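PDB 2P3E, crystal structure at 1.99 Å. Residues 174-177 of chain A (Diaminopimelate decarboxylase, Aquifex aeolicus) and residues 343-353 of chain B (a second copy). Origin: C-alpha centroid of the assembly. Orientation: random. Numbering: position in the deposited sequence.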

ATOM      1  N   SER A 174      19.424   5.067   4.248  1.00 30.05           N
ATOM      2  CA  SER A 174      20.565   4.724   3.375  1.00 30.16           C
ATOM      3  C   SER A 174      20.636   5.627   2.152  1.00 29.37           C
ATOM      4  O   SER A 174      21.726   6.061   1.800  1.00 29.27           O
ATOM      5  CB  SER A 174      20.593   3.237   3.003  1.00 30.33           C
ATOM      6  OG  SER A 174      21.758   2.870   2.256  1.00 30.86           O
ATOM      7  N   LYS A 175      19.492   5.941   1.523  1.00 28.61           N
ATOM      8  CA  LYS A 175      19.459   7.055   0.559  1.00 27.91           C
ATOM      9  C   LYS A 175      19.550   8.409   1.280  1.00 27.86           C
ATOM     10  O   LYS A 175      19.753   9.443   0.634  1.00 27.39           O
ATOM     11  CB  LYS A 175      18.215   7.009  -0.365  1.00 27.75           C
ATOM     12  CG  LYS A 175      16.860   7.111   0.344  1.00 26.78           C
ATOM     13  CD  LYS A 175      15.701   6.876  -0.627  1.00 25.91           C
ATOM     14  CE  LYS A 175      14.344   7.008   0.067  1.00 24.76           C
ATOM     15  NZ  LYS A 175      13.182   6.785  -0.865  1.00 23.91           N
ATOM     16  N   PHE A 176      19.406   8.389   2.612  1.00 27.84           N
ATOM     17  CA  PHE A 176      19.291   9.623   3.406  1.00 28.46           C
ATOM     18  C   PHE A 176      20.595  10.155   4.002  1.00 28.98           C
ATOM     19  O   PHE A 176      21.501   9.389   4.338  1.00 28.64           O
ATOM     20  CB  PHE A 176      18.271   9.460   4.537  1.00 28.60           C
ATOM     21  CG  PHE A 176      16.885   9.110   4.065  1.00 28.00           C
ATOM     22  CD1 PHE A 176      16.093  10.053   3.429  1.00 27.48           C
ATOM     23  CD2 PHE A 176      16.382   7.828   4.260  1.00 28.43           C
ATOM     24  CE1 PHE A 176      14.803   9.723   2.985  1.00 28.77           C
ATOM     25  CE2 PHE A 176      15.094   7.491   3.828  1.00 28.31           C
ATOM     26  CZ  PHE A 176      14.307   8.440   3.189  1.00 28.95           C
ATOM     27  N   GLY A 177      20.656  11.483   4.131  1.00 29.08           N
ATOM     28  CA  GLY A 177      21.719  12.184   4.845  1.00 29.97           C
ATOM     29  C   GLY A 177      23.118  12.075   4.263  1.00 30.36           C
ATOM     30  O   GLY A 177      23.333  11.442   3.225  1.00 30.02           O
TER
ATOM     31  N   ILE B 343      18.005   2.718  -7.383  1.00 16.37           N
ATOM     32  CA  ILE B 343      17.021   3.606  -8.004  1.00 15.55           C
ATOM     33  C   ILE B 343      15.916   3.713  -6.976  1.00 15.59           C
ATOM     34  O   ILE B 343      15.220   2.740  -6.692  1.00 14.77           O
ATOM     35  CB  ILE B 343      16.516   3.051  -9.350  1.00 16.21           C
ATOM     36  CG1 ILE B 343      17.703   2.916 -10.316  1.00 15.65           C
ATOM     37  CG2 ILE B 343      15.393   3.984  -9.960  1.00 15.42           C
ATOM     38  CD1 ILE B 343      17.401   2.072 -11.524  1.00 17.90           C
ATOM     39  N   VAL B 344      15.798   4.890  -6.379  1.00 15.44           N
ATOM     40  CA  VAL B 344      14.981   5.038  -5.174  1.00 15.67           C
ATOM     41  C   VAL B 344      13.946   6.158  -5.367  1.00 15.89           C
ATOM     42  O   VAL B 344      14.158   7.075  -6.154  1.00 15.28           O
ATOM     43  CB  VAL B 344      15.877   5.335  -3.944  1.00 15.65           C
ATOM     44  CG1 VAL B 344      16.856   4.156  -3.684  1.00 15.89           C
ATOM     45  CG2 VAL B 344      16.649   6.643  -4.140  1.00 15.51           C
ATOM     46  N   GLY B 345      12.851   6.085  -4.623  1.00 16.87           N
ATOM     47  CA  GLY B 345      11.754   7.020  -4.829  1.00 17.76           C
ATOM     48  C   GLY B 345      11.724   8.159  -3.835  1.00 19.02           C
ATOM     49  O   GLY B 345      12.681   8.357  -3.088  1.00 20.01           O
ATOM     50  N   PRO B 346      10.608   8.909  -3.817  1.00 19.68           N
ATOM     51  CA  PRO B 346      10.422  10.111  -3.008  1.00 20.50           C
ATOM     52  C   PRO B 346       9.990   9.822  -1.553  1.00 20.96           C
ATOM     53  O   PRO B 346      10.084  10.707  -0.700  1.00 21.20           O
ATOM     54  CB  PRO B 346       9.298  10.850  -3.757  1.00 20.11           C
ATOM     55  CG  PRO B 346       8.467   9.754  -4.327  1.00 20.98           C
ATOM     56  CD  PRO B 346       9.416   8.608  -4.635  1.00 19.55           C
ATOM     57  N   ILE B 347       9.529   8.597  -1.284  1.00 21.02           N
ATOM     58  CA  ILE B 347       8.929   8.276   0.017  1.00 21.65           C
ATOM     59  C   ILE B 347       9.977   8.284   1.134  1.00 22.38           C
ATOM     60  O   ILE B 347      11.130   7.850   0.931  1.00 21.90           O
ATOM     61  CB  ILE B 347       8.194   6.904   0.008  1.00 20.95           C
ATOM     62  CG1 ILE B 347       7.025   6.887  -1.017  1.00 21.15           C
ATOM     63  CG2 ILE B 347       7.766   6.502   1.438  1.00 20.36           C
ATOM     64  CD1 ILE B 347       5.827   7.800  -0.661  1.00 18.06           C
ATOM     65  N   CYS B 348       9.561   8.766   2.309  1.00 23.47           N
ATOM     66  CA  CYS B 348      10.449   8.835   3.463  1.00 24.35           C
ATOM     67  C   CYS B 348      10.499   7.489   4.208  1.00 24.25           C
ATOM     68  O   CYS B 348       9.970   7.335   5.337  1.00 24.43           O
ATOM     69  CB  CYS B 348      10.051  10.000   4.379  1.00 24.90           C
ATOM     70  SG  CYS B 348      11.450  10.615   5.333  1.00 30.57           S
ATOM     71  N   GLU B 349      11.093   6.506   3.534  1.00 23.45           N
ATOM     72  CA  GLU B 349      11.381   5.179   4.084  1.00 23.26           C
ATOM     73  C   GLU B 349      12.698   4.720   3.472  1.00 22.87           C
ATOM     74  O   GLU B 349      12.942   4.945   2.298  1.00 21.92           O
ATOM     75  CB  GLU B 349      10.307   4.152   3.678  1.00 23.12           C
ATOM     76  CG  GLU B 349       8.917   4.381   4.251  1.00 25.29           C
ATOM     77  CD  GLU B 349       8.776   3.922   5.703  0.80 27.44           C
ATOM     78  OE1 GLU B 349       9.797   3.599   6.361  0.60 27.35           O
ATOM     79  OE2 GLU B 349       7.624   3.878   6.184  1.00 28.73           O
ATOM     80  N   THR B 350      13.526   4.052   4.270  1.00 23.29           N
ATOM     81  CA  THR B 350      14.749   3.406   3.770  1.00 23.69           C
ATOM     82  C   THR B 350      14.379   2.344   2.741  1.00 23.31           C
ATOM     83  O   THR B 350      15.088   2.156   1.745  1.00 23.34           O
ATOM     84  CB  THR B 350      15.580   2.811   4.937  1.00 24.20           C
ATOM     85  OG1 THR B 350      15.930   3.874   5.837  1.00 26.02           O
ATOM     86  CG2 THR B 350      16.864   2.161   4.426  1.00 25.83           C
ATOM     87  N   GLY B 351      13.217   1.722   2.936  1.00 22.38           N
ATOM     88  CA  GLY B 351      12.748   0.648   2.056  1.00 21.63           C
ATOM     89  C   GLY B 351      12.035   1.092   0.793  1.00 20.88           C
ATOM     90  O   GLY B 351      11.544   0.255   0.056  1.00 21.26           O
ATOM     91  N   ASP B 352      11.960   2.400   0.544  1.00 19.74           N
ATOM     92  CA  ASP B 352      11.359   2.919  -0.682  1.00 18.88           C
ATOM     93  C   ASP B 352      12.353   2.942  -1.870  1.00 18.42           C
ATOM     94  O   ASP B 352      13.038   3.939  -2.117  1.00 18.14           O
ATOM     95  CB  ASP B 352      10.812   4.322  -0.475  1.00 18.43           C
ATOM     96  CG  ASP B 352      10.319   4.968  -1.802  1.00 20.16           C
ATOM     97  OD1 ASP B 352       9.701   4.274  -2.639  1.00 20.69           O
ATOM     98  OD2 ASP B 352      10.563   6.168  -2.005  1.00 18.11           O
ATOM     99  N   PHE B 353      12.394   1.847  -2.609  1.00 17.65           N
ATOM    100  CA  PHE B 353      13.266   1.744  -3.770  1.00 17.15           C
ATOM    101  C   PHE B 353      12.518   1.043  -4.889  1.00 16.19           C
ATOM    102  O   PHE B 353      11.563   0.325  -4.623  1.00 16.04           O
ATOM    103  CB  PHE B 353      14.533   0.955  -3.408  1.00 17.22           C
ATOM    104  CG  PHE B 353      14.281  -0.437  -2.913  1.00 17.03           C
ATOM    105  CD1 PHE B 353      14.127  -1.495  -3.805  1.00 18.52           C
ATOM    106  CD2 PHE B 353      14.225  -0.700  -1.549  1.00 18.85           C
ATOM    107  CE1 PHE B 353      13.904  -2.780  -3.354  1.00 18.68           C
ATOM    108  CE2 PHE B 353      13.987  -1.984  -1.080  1.00 20.03           C
ATOM    109  CZ  PHE B 353      13.841  -3.034  -1.984  1.00 19.31           C
TER
HETATM  110  O   HOH W   1      17.253   3.923   0.966  1.00 38.22           O

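How are the two backbones arranged where the copies meet? Neither pairs with the other as strands do. The chain A stretch has no regular helix or strand, and the chain B stretch leaves a strand after Val B344 and runs through a loop that includes a type I beta turn from Glu B349 to Asp B352. The turn is closed by a backbone hydrogen bond from Asp B352 N to Glu B349 O, 3.2 Å long. The nearest alpha carbons, those of Ser A174 and Thr B350, stay 6.0 Å apart, so side chains from chain A do most of the reaching.

What does the charged end of Lys A175 find in the loop? Its side chain leaves CB with chi1 in the p well and then runs fully extended, all three remaining torsions being t, which carries the ammonium group to a cluster of four oxygens. NZ donates hydrogen bonds to Gly B345 O at 2.8 Å, Ile B347 O at 2.9 Å and Asp B352 O at 3.1 Å. It also forms a salt bridge with Asp B352, NZ to OD2 being 2.9 Å. The carboxylate thus offsets the charge of a buried lysine while backbone carbonyls supply further acceptors. The same OD2 accepts a hydrogen bond from Ile B347 N at 2.7 Å, tying the aspartate to the loop that receives the lysine.

Which apolar surfaces pack around this polar site? The aliphatic part of Lys A175 lies against Val B344, with CD 3.6 Å from CG2, so the methylenes have a hydrophobic neighbor on the way to the charged tip. Phe A176 also points toward the loop. Its CZ comes within 4.2 Å of Cys B348 SG, and the sulfur sits 4.8 Å from the ring centroid in an oblique sulfur-aromatic contact. Carbonyl oxygens approach the ring edge, where the C-H groups carry slight positive charge: Glu B349 O is 3.7 Å from Phe A176 CE2, and Ile B347 O is 3.9 Å from CZ. Ser A174 CB and Thr B350 CG2, both in exposed residues, make a looser contact at 4.1 Å.

Does water help join the backbones? One molecule bridges them, accepting from Lys A175 N at 3.1 Å and donating to Thr B350 O at 2.9 Å. It links two main-chain groups too far apart to bond directly, adding a backbone connection to the contacts made by the lysine side chain.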